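Local structure of putatuve endo-xylanase (1O8P) at residues V81-Q84 / N85-I89; S123-A126 / G127-I131. The protein is a calcium-bearing family 6 carbohydrate-binding module that probably attaches its parent xylan-degrading enzyme to xylan and related plant polysaccharides such as cellulose. One frame throughout, in Å; residues are numbered along the deposited sequence.

Contact 1 (V81-Q84 / N85-I89); sequences VATQ and NATTI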
loop_
_atom_site.group_PDB
_atom_site.type_symbol
_atom_site.label_atom_id
_atom_site.label_comp_id
_atom_site.label_asym_id
_atom_site.label_seq_id
_atom_site.Cartn_x
_atom_site.Cartn_y
_atom_site.Cartn_z
ATOM N N VAL A 81 -3.468 -2.035 8.116
ATOM C CA VAL A 81 -3.646 -0.575 8.229
ATOM C C VAL A 81 -4.263 -0.193 9.589
ATOM O O VAL A 81 -4.945 -0.998 10.220
ATOM C CB VAL A 81 -4.525 -0.006 7.077
ATOM C CG1 VAL A 81 -3.814 -0.101 5.708
ATOM C CG2 VAL A 81 -5.830 -0.748 7.018
ATOM N N ALA A 82 -3.983 1.013 10.060
ATOM C CA ALA A 82 -4.675 1.558 11.245
ATOM C C ALA A 82 -5.121 2.951 10.910
ATOM O O ALA A 82 -4.365 3.700 10.274
ATOM C CB ALA A 82 -3.729 1.625 12.438
ATOM N N THR A 83 -6.327 3.322 11.355
ATOM C CA THR A 83 -6.771 4.704 11.239
ATOM C C THR A 83 -7.885 5.030 12.225
ATOM O O THR A 83 -8.505 4.128 12.807
ATOM C CB THR A 83 -7.168 5.055 9.766
ATOM O OG1 THR A 83 -7.437 6.462 9.657
ATOM C CG2 THR A 83 -8.468 4.354 9.319
ATOM N N GLN A 84 -8.124 6.317 12.429
ATOM C CA GLN A 84 -9.253 6.765 13.244
ATOM C C GLN A 84 -10.486 7.224 12.438
ATOM O O GLN A 84 -11.534 7.425 13.006
ATOM C CB GLN A 84 -8.806 7.918 14.124
ATOM C CG GLN A 84 -7.998 7.480 15.288
ATOM C CD GLN A 84 -7.742 8.626 16.215
ATOM O OE1 GLN A 84 -8.579 9.532 16.320
ATOM N NE2 GLN A 84 -6.630 8.598 16.907
ATOM N N ASN A 85 -10.341 7.427 11.133
ATOM C CA ASN A 85 -11.445 7.855 10.270
ATOM C C ASN A 85 -11.385 7.130 8.919
ATOM O O ASN A 85 -10.296 6.858 8.415
ATOM C CB ASN A 85 -11.410 9.362 10.042
ATOM C CG ASN A 85 -11.602 10.158 11.344
ATOM O OD1 ASN A 85 -10.636 10.465 12.042
ATOM N ND2 ASN A 85 -12.854 10.477 11.678
ATOM N N ALA A 86 -12.576 6.858 8.352
ATOM C CA ALA A 86 -12.728 6.179 7.072
ATOM C C ALA A 86 -11.956 6.882 5.964
ATOM O O ALA A 86 -12.031 8.102 5.799
ATOM C CB ALA A 86 -14.202 6.051 6.688
ATOM N N THR A 87 -11.237 6.092 5.179
ATOM C CA THR A 87 -10.388 6.644 4.150
ATOM C C THR A 87 -10.153 5.583 3.091
ATOM O O THR A 87 -10.654 4.453 3.205
ATOM C CB THR A 87 -9.094 7.232 4.795
ATOM O OG1 THR A 87 -8.352 7.913 3.792
ATOM C CG2 THR A 87 -8.155 6.150 5.288
ATOM N N THR A 88 -9.453 5.943 2.024
ATOM C CA THR A 88 -9.244 5.020 0.921
ATOM C C THR A 88 -7.772 5.063 0.550
ATOM O O THR A 88 -7.074 6.108 0.721
ATOM C CB THR A 88 -10.062 5.422 -0.322
ATOM O OG1 THR A 88 -9.658 6.746 -0.739
ATOM C CG2 THR A 88 -11.567 5.521 -0.066
ATOM N N ILE A 89 -7.316 3.939 0.013
ATOM C CA ILE A 89 -6.002 3.847 -0.603
ATOM C C ILE A 89 -6.227 3.381 -2.023
ATOM O O ILE A 89 -6.755 2.312 -2.257
ATOM C CB ILE A 89 -5.110 2.832 0.172
ATOM C CG1 ILE A 89 -5.114 3.138 1.678
ATOM C CG2 ILE A 89 -3.690 2.720 -0.475
ATOM C CD1 ILE A 89 -4.485 2.078 2.595
#
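T83 meets the backbone of N85 across the bend between strands 74-82 and 87-93. With chi1 at -173°, OG1 lies opposite the backbone N and points across the turn, where it accepts a weak hydrogen bond from the backbone N-H of N85, nearly straight at 168° but long at 3.4 Å from N85 N to T83 OG1. The firmer bond of this hydroxyl is to the carbonyl oxygen of P138, so one small side chain links the turn to the loop ahead of strand 140-147. Threonine suits the place because it pairs that hydroxyl with an apolar side, which packs on V106, while its CG2 approaches CG2 of T87 loosely, at 4.4 Å, on the inner side of the bend.

The two strands belong to different sheets of the β-sandwich, so the turn carries the chain from one sheet to the other; segments 81-84 and 85-89 run 148° apart, end to end. Deeper between the sheets, V81 and I89 reach toward each other tip to tip, CG1 of V81 lying 3.9 Å from CD1 of I89. Branched aliphatic side chains fit this buried position, where V106 also packs on V81, and L133 and F135 on I89.

At the exposed crest the polar residues Q84 and N85 suit solvent. The carboxamide of N85 folds back over the peptide that joins the two residues, its CG 3.2 Å from Q84 O and its OD1 3.3 Å from Q84 C, a contact of proximity without a hydrogen bond. Q84 sends its extended chain away from the turn, while part of it rests on F112, and its carbonyl oxygen receives a weak hydrogen bond from S108 OG.

Contact 2 (S123-A126 / G127-I131); sequences SNTA and GVKDI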
loop_
_atom_site.group_PDB
_atom_site.type_symbol
_atom_site.label_atom_id
_atom_site.label_comp_id
_atom_site.label_asym_id
_atom_site.label_seq_id
_atom_site.Cartn_x
_atom_site.Cartn_y
_atom_site.Cartn_z
ATOM N N SER A 123 -8.145 -5.054 -10.862
ATOM C CA SER A 123 -7.981 -5.528 -12.241
ATOM C C SER A 123 -6.806 -6.476 -12.256
ATOM O O SER A 123 -5.761 -6.185 -11.638
ATOM C CB SER A 123 -7.623 -4.402 -13.197
ATOM O OG SER A 123 -8.559 -3.364 -13.141
ATOM N N ASN A 124 -6.987 -7.592 -12.963
ATOM C CA ASN A 124 -5.951 -8.575 -13.134
ATOM C C ASN A 124 -4.689 -7.909 -13.654
ATOM O O ASN A 124 -4.715 -7.331 -14.728
ATOM C CB ASN A 124 -6.392 -9.664 -14.127
ATOM C CG ASN A 124 -5.342 -10.800 -14.250
ATOM O OD1 ASN A 124 -4.889 -11.345 -13.249
ATOM N ND2 ASN A 124 -4.936 -11.120 -15.479
ATOM N N THR A 125 -3.599 -8.029 -12.895
ATOM C CA THR A 125 -2.322 -7.398 -13.186
ATOM C C THR A 125 -1.253 -8.496 -13.194
ATOM O O THR A 125 -1.180 -9.290 -12.262
ATOM C CB THR A 125 -2.048 -6.389 -12.030
ATOM O OG1 THR A 125 -3.129 -5.451 -11.988
ATOM C CG2 THR A 125 -0.774 -5.531 -12.244
ATOM N N ALA A 126 -0.419 -8.502 -14.226
ATOM C CA ALA A 126 0.610 -9.516 -14.440
ATOM C C ALA A 126 1.958 -8.865 -14.798
ATOM O O ALA A 126 2.018 -7.679 -15.104
ATOM C CB ALA A 126 0.170 -10.482 -15.561
ATOM N N GLY A 127 3.029 -9.641 -14.708
ATOM C CA GLY A 127 4.397 -9.200 -15.020
ATOM C C GLY A 127 4.916 -8.149 -14.054
ATOM O O GLY A 127 4.376 -7.969 -12.966
ATOM N N VAL A 128 5.935 -7.407 -14.477
ATOM C CA VAL A 128 6.619 -6.499 -13.572
ATOM C C VAL A 128 6.088 -5.082 -13.685
ATOM O O VAL A 128 6.121 -4.500 -14.790
ATOM C CB VAL A 128 8.164 -6.531 -13.752
ATOM C CG1 VAL A 128 8.827 -5.580 -12.719
ATOM C CG2 VAL A 128 8.664 -7.971 -13.546
ATOM N N LYS A 129 5.605 -4.544 -12.545
ATOM C CA LYS A 129 4.986 -3.229 -12.486
ATOM C C LYS A 129 5.508 -2.354 -11.351
ATOM O O LYS A 129 5.922 -2.835 -10.295
ATOM C CB LYS A 129 3.449 -3.315 -12.327
ATOM C CG LYS A 129 2.663 -4.109 -13.383
ATOM C CD LYS A 129 2.714 -3.501 -14.768
ATOM C CE LYS A 129 1.607 -4.080 -15.686
ATOM N NZ LYS A 129 2.162 -5.240 -16.543
ATOM N N ASP A 130 5.444 -1.046 -11.574
ATOM C CA ASP A 130 5.582 -0.069 -10.517
ATOM C C ASP A 130 4.242 0.223 -9.901
ATOM O O ASP A 130 3.297 0.576 -10.614
ATOM C CB ASP A 130 6.186 1.214 -11.046
ATOM C CG ASP A 130 7.605 1.015 -11.555
ATOM O OD1 ASP A 130 8.270 -0.040 -11.322
ATOM O OD2 ASP A 130 8.114 1.873 -12.258
ATOM N N ILE A 131 4.164 0.079 -8.577
ATOM C CA ILE A 131 2.895 0.264 -7.850
ATOM C C ILE A 131 2.913 1.549 -7.033
ATOM O O ILE A 131 3.872 1.849 -6.307
ATOM C CB ILE A 131 2.546 -0.956 -6.919
ATOM C CG1 ILE A 131 2.260 -2.196 -7.756
ATOM C CG2 ILE A 131 1.249 -0.671 -6.068
ATOM C CD1 ILE A 131 0.921 -2.108 -8.599
#
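Between A126 and K129 the backbone bends through G127, whose positive phi of 66° suits glycine, and it leaves A126 O directed back into the bend. Here the β-sandwich passes from one sheet to the other: strand 116-125 edges the four-stranded antiparallel sheet, and strand 128-135 lies in the mixed sheet. K129 spans the bend from the far side. Bends at chi2 and chi4 bring its NZ round to give a 2.8 Å hydrogen bond to A126 O, approached almost head-on with a C=O...N angle of 164°. A lysine is apt because its long chain can bring a charged end to a backbone carbonyl at the surface while its methylenes lie against apolar neighbours. Its CG lies 3.9 Å from CG2 of T125, the two side chains passing at a slant; F70 touches both residues, and L93 also packs on the lysine.

Threonine serves two needs at 125: its methyl meets the lysine, whereas its hydroxyl turns back along its own strand, T125 OG1 donating to S123 O at 2.8 Å from a position tilted 34° from the plane of that carbonyl.

How the contacts relate
Contacts 1 and 2 are both passages between the two main sheets of the sandwich, and they involve neighbouring strands at each side: 74-82 beside 116-125 in one sheet, 87-93 beside 128-135 in the other. They lie on opposite sides of the chain's centre, with their own centres 24 Å apart; their nearest atoms are about 8 Å apart and do not touch. Contact 1 is more buried, contact 2 is at the surface. The calcium ion, held by Q30, E32, S52 and D142, lies about 10 Å from the side chain of V81 in contact 1. D142 belongs to strand 140-147, next to strand 74-82, and A82 is bonded through its backbone to N140 of that strand.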